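Local coordinates for DUF2235 domain-containing protein (Pseudomonas aeruginosa, PDB 4O5P) that is a type VI secretion phospholipase effector, Tle1, that probably hydrolyses phospholipids of target membranes through an alpha/beta-hydrolase-type catalytic domain, at residues Q152-L157 with P205-L210. Residues are numbered along the deposited sequence; the frame is centred on the assembly and turned at random.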
loop_
_atom_site.group_PDB
_atom_site.type_symbol
_atom_site.label_atom_id
_atom_site.label_comp_id
_atom_site.label_asym_id
_atom_site.label_seq_id
_atom_site.Cartn_x
_atom_site.Cartn_y
_atom_site.Cartn_z
ATOM N N GLN A 152 -9.284 15.272 -8.879
ATOM C CA GLN A 152 -8.887 15.096 -10.281
ATOM C C GLN A 152 -10.056 14.801 -11.221
ATOM O O GLN A 152 -9.992 15.118 -12.419
ATOM C CB GLN A 152 -7.828 14.004 -10.417
ATOM C CG GLN A 152 -6.562 14.317 -9.666
ATOM C CD GLN A 152 -6.166 15.771 -9.799
ATOM O OE1 GLN A 152 -5.749 16.216 -10.868
ATOM N NE2 GLN A 152 -6.314 16.522 -8.723
ATOM N N LEU A 153 -11.108 14.195 -10.675
ATOM C CA LEU A 153 -12.325 13.910 -11.419
ATOM C C LEU A 153 -13.031 15.226 -11.748
ATOM O O LEU A 153 -13.549 15.437 -12.866
ATOM C CB LEU A 153 -13.253 13.045 -10.567
ATOM C CG LEU A 153 -12.822 11.635 -10.130
ATOM C CD1 LEU A 153 -14.025 10.918 -9.532
ATOM C CD2 LEU A 153 -12.240 10.824 -11.278
ATOM N N VAL A 154 -13.049 16.101 -10.747
ATOM C CA VAL A 154 -13.622 17.421 -10.900
ATOM C C VAL A 154 -12.848 18.129 -12.010
ATOM O O VAL A 154 -13.453 18.719 -12.905
ATOM C CB VAL A 154 -13.573 18.229 -9.580
ATOM C CG1 VAL A 154 -13.862 19.705 -9.840
ATOM C CG2 VAL A 154 -14.559 17.682 -8.563
ATOM N N ASP A 155 -11.516 18.034 -11.957
ATOM C CA ASP A 155 -10.630 18.630 -12.955
ATOM C C ASP A 155 -10.920 18.128 -14.364
ATOM O O ASP A 155 -10.979 18.914 -15.300
ATOM C CB ASP A 155 -9.167 18.349 -12.604
ATOM C CG ASP A 155 -8.194 19.028 -13.560
ATOM O OD1 ASP A 155 -8.086 20.268 -13.510
ATOM O OD2 ASP A 155 -7.526 18.331 -14.358
ATOM N N ALA A 156 -11.095 16.817 -14.506
ATOM C CA ALA A 156 -11.408 16.223 -15.801
ATOM C C ALA A 156 -12.705 16.784 -16.382
ATOM O O ALA A 156 -12.750 17.140 -17.565
ATOM C CB ALA A 156 -11.471 14.701 -15.695
ATOM N N LEU A 157 -13.753 16.869 -15.557
ATOM C CA LEU A 157 -15.017 17.436 -16.053
ATOM C C LEU A 157 -14.841 18.916 -16.401
ATOM O O LEU A 157 -15.275 19.371 -17.455
ATOM C CB LEU A 157 -16.140 17.259 -15.021
ATOM C CG LEU A 157 -17.587 17.437 -15.495
ATOM C CD1 LEU A 157 -17.833 16.670 -16.793
ATOM C CD2 LEU A 157 -18.577 16.992 -14.429
ATOM N N PRO A 205 -19.649 23.067 -4.304
ATOM C CA PRO A 205 -19.707 24.238 -5.186
ATOM C C PRO A 205 -19.307 23.909 -6.620
ATOM O O PRO A 205 -19.986 24.339 -7.562
ATOM C CB PRO A 205 -18.671 25.186 -4.574
ATOM C CG PRO A 205 -18.686 24.861 -3.138
ATOM C CD PRO A 205 -18.860 23.354 -3.087
ATOM N N LYS A 206 -18.222 23.162 -6.781
ATOM C CA LYS A 206 -17.771 22.774 -8.108
ATOM C C LYS A 206 -18.755 21.814 -8.797
ATOM O O LYS A 206 -19.078 22.000 -9.971
ATOM C CB LYS A 206 -16.362 22.181 -8.037
ATOM C CG LYS A 206 -15.456 22.604 -9.181
ATOM C CD LYS A 206 -15.371 24.102 -9.330
ATOM C CE LYS A 206 -14.390 24.726 -8.360
ATOM N NZ LYS A 206 -14.649 26.194 -8.272
ATOM N N LEU A 207 -19.247 20.808 -8.074
ATOM C CA LEU A 207 -20.209 19.860 -8.650
ATOM C C LEU A 207 -21.482 20.566 -9.118
ATOM O O LEU A 207 -22.095 20.162 -10.099
ATOM C CB LEU A 207 -20.586 18.758 -7.657
ATOM C CG LEU A 207 -19.455 17.824 -7.238
ATOM C CD1 LEU A 207 -19.938 16.848 -6.188
ATOM C CD2 LEU A 207 -18.899 17.092 -8.447
ATOM N N LYS A 208 -21.881 21.612 -8.415
ATOM C CA LYS A 208 -23.073 22.346 -8.814
ATOM C C LYS A 208 -22.796 23.194 -10.040
ATOM O O LYS A 208 -23.614 23.216 -10.960
ATOM C CB LYS A 208 -23.613 23.187 -7.659
ATOM C CG LYS A 208 -24.313 22.337 -6.597
ATOM C CD LYS A 208 -24.788 23.160 -5.418
ATOM C CE LYS A 208 -25.453 22.271 -4.372
ATOM N NZ LYS A 208 -25.388 22.884 -3.014
ATOM N N GLU A 209 -21.642 23.870 -10.063
ATOM C CA GLU A 209 -21.238 24.654 -11.234
ATOM C C GLU A 209 -21.258 23.757 -12.453
ATOM O O GLU A 209 -21.772 24.125 -13.507
ATOM C CB GLU A 209 -19.810 25.166 -11.093
ATOM C CG GLU A 209 -19.601 26.416 -10.264
ATOM C CD GLU A 209 -18.126 26.758 -10.153
ATOM O OE1 GLU A 209 -17.389 26.581 -11.152
ATOM O OE2 GLU A 209 -17.694 27.187 -9.064
ATOM N N LEU A 210 -20.672 22.579 -12.306
ATOM C CA LEU A 210 -20.495 21.669 -13.430
ATOM C C LEU A 210 -21.826 21.122 -13.901
ATOM O O LEU A 210 -22.056 20.963 -15.110
ATOM C CB LEU A 210 -19.553 20.517 -13.044
ATOM C CG LEU A 210 -18.143 20.994 -12.690
ATOM C CD1 LEU A 210 -17.164 19.835 -12.509
ATOM C CD2 LEU A 210 -17.631 21.966 -13.712
#
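Lys-206 meets Val-154 through its aliphatic stem: CG of the lysine lies 3.4 Å from CG1 of the valine, tighter than usual for two carbons, and the side chains cross at about a right angle. The valine presents this methyl because CG1 stands anti to its backbone N (chi1 166°); beta-branching gives it a second methyl for Leu-207. The lysine chain bends about its CB-CG and CG-CD bonds and its end leads away from Val-154, NZ making a salt bridge with OE2 of Glu-209 (3.3 Å), its hydrogen bond weak. Lysine suits this partly exposed place, since its methylenes pack on the valine while its charge turns to Glu-209. Leu-207 reaches in from the flank, with CD2 4.4 Å from CG2 of Val-154, and both side chains also touch Phe-267. Leu-210 starts toward helix 139-162: its CD1 packs 3.7 Å from CD2 of Leu-157 as the two leucines slide past each other in opposite directions, their forked ends suited to apolar packing. The same CD1 lies 3.9 Å from the carbonyl O of Val-154, so a single methyl touches both residues.

The segment axes are 10.7 Å apart and inclined by 23°. Leu-153 and Ala-156 pack on Ile-67 of strand 62-71 in the mixed sheet. No hydrogen bond or salt bridge joins the two segments, which implies that dispersion and burial of apolar surface are what join them.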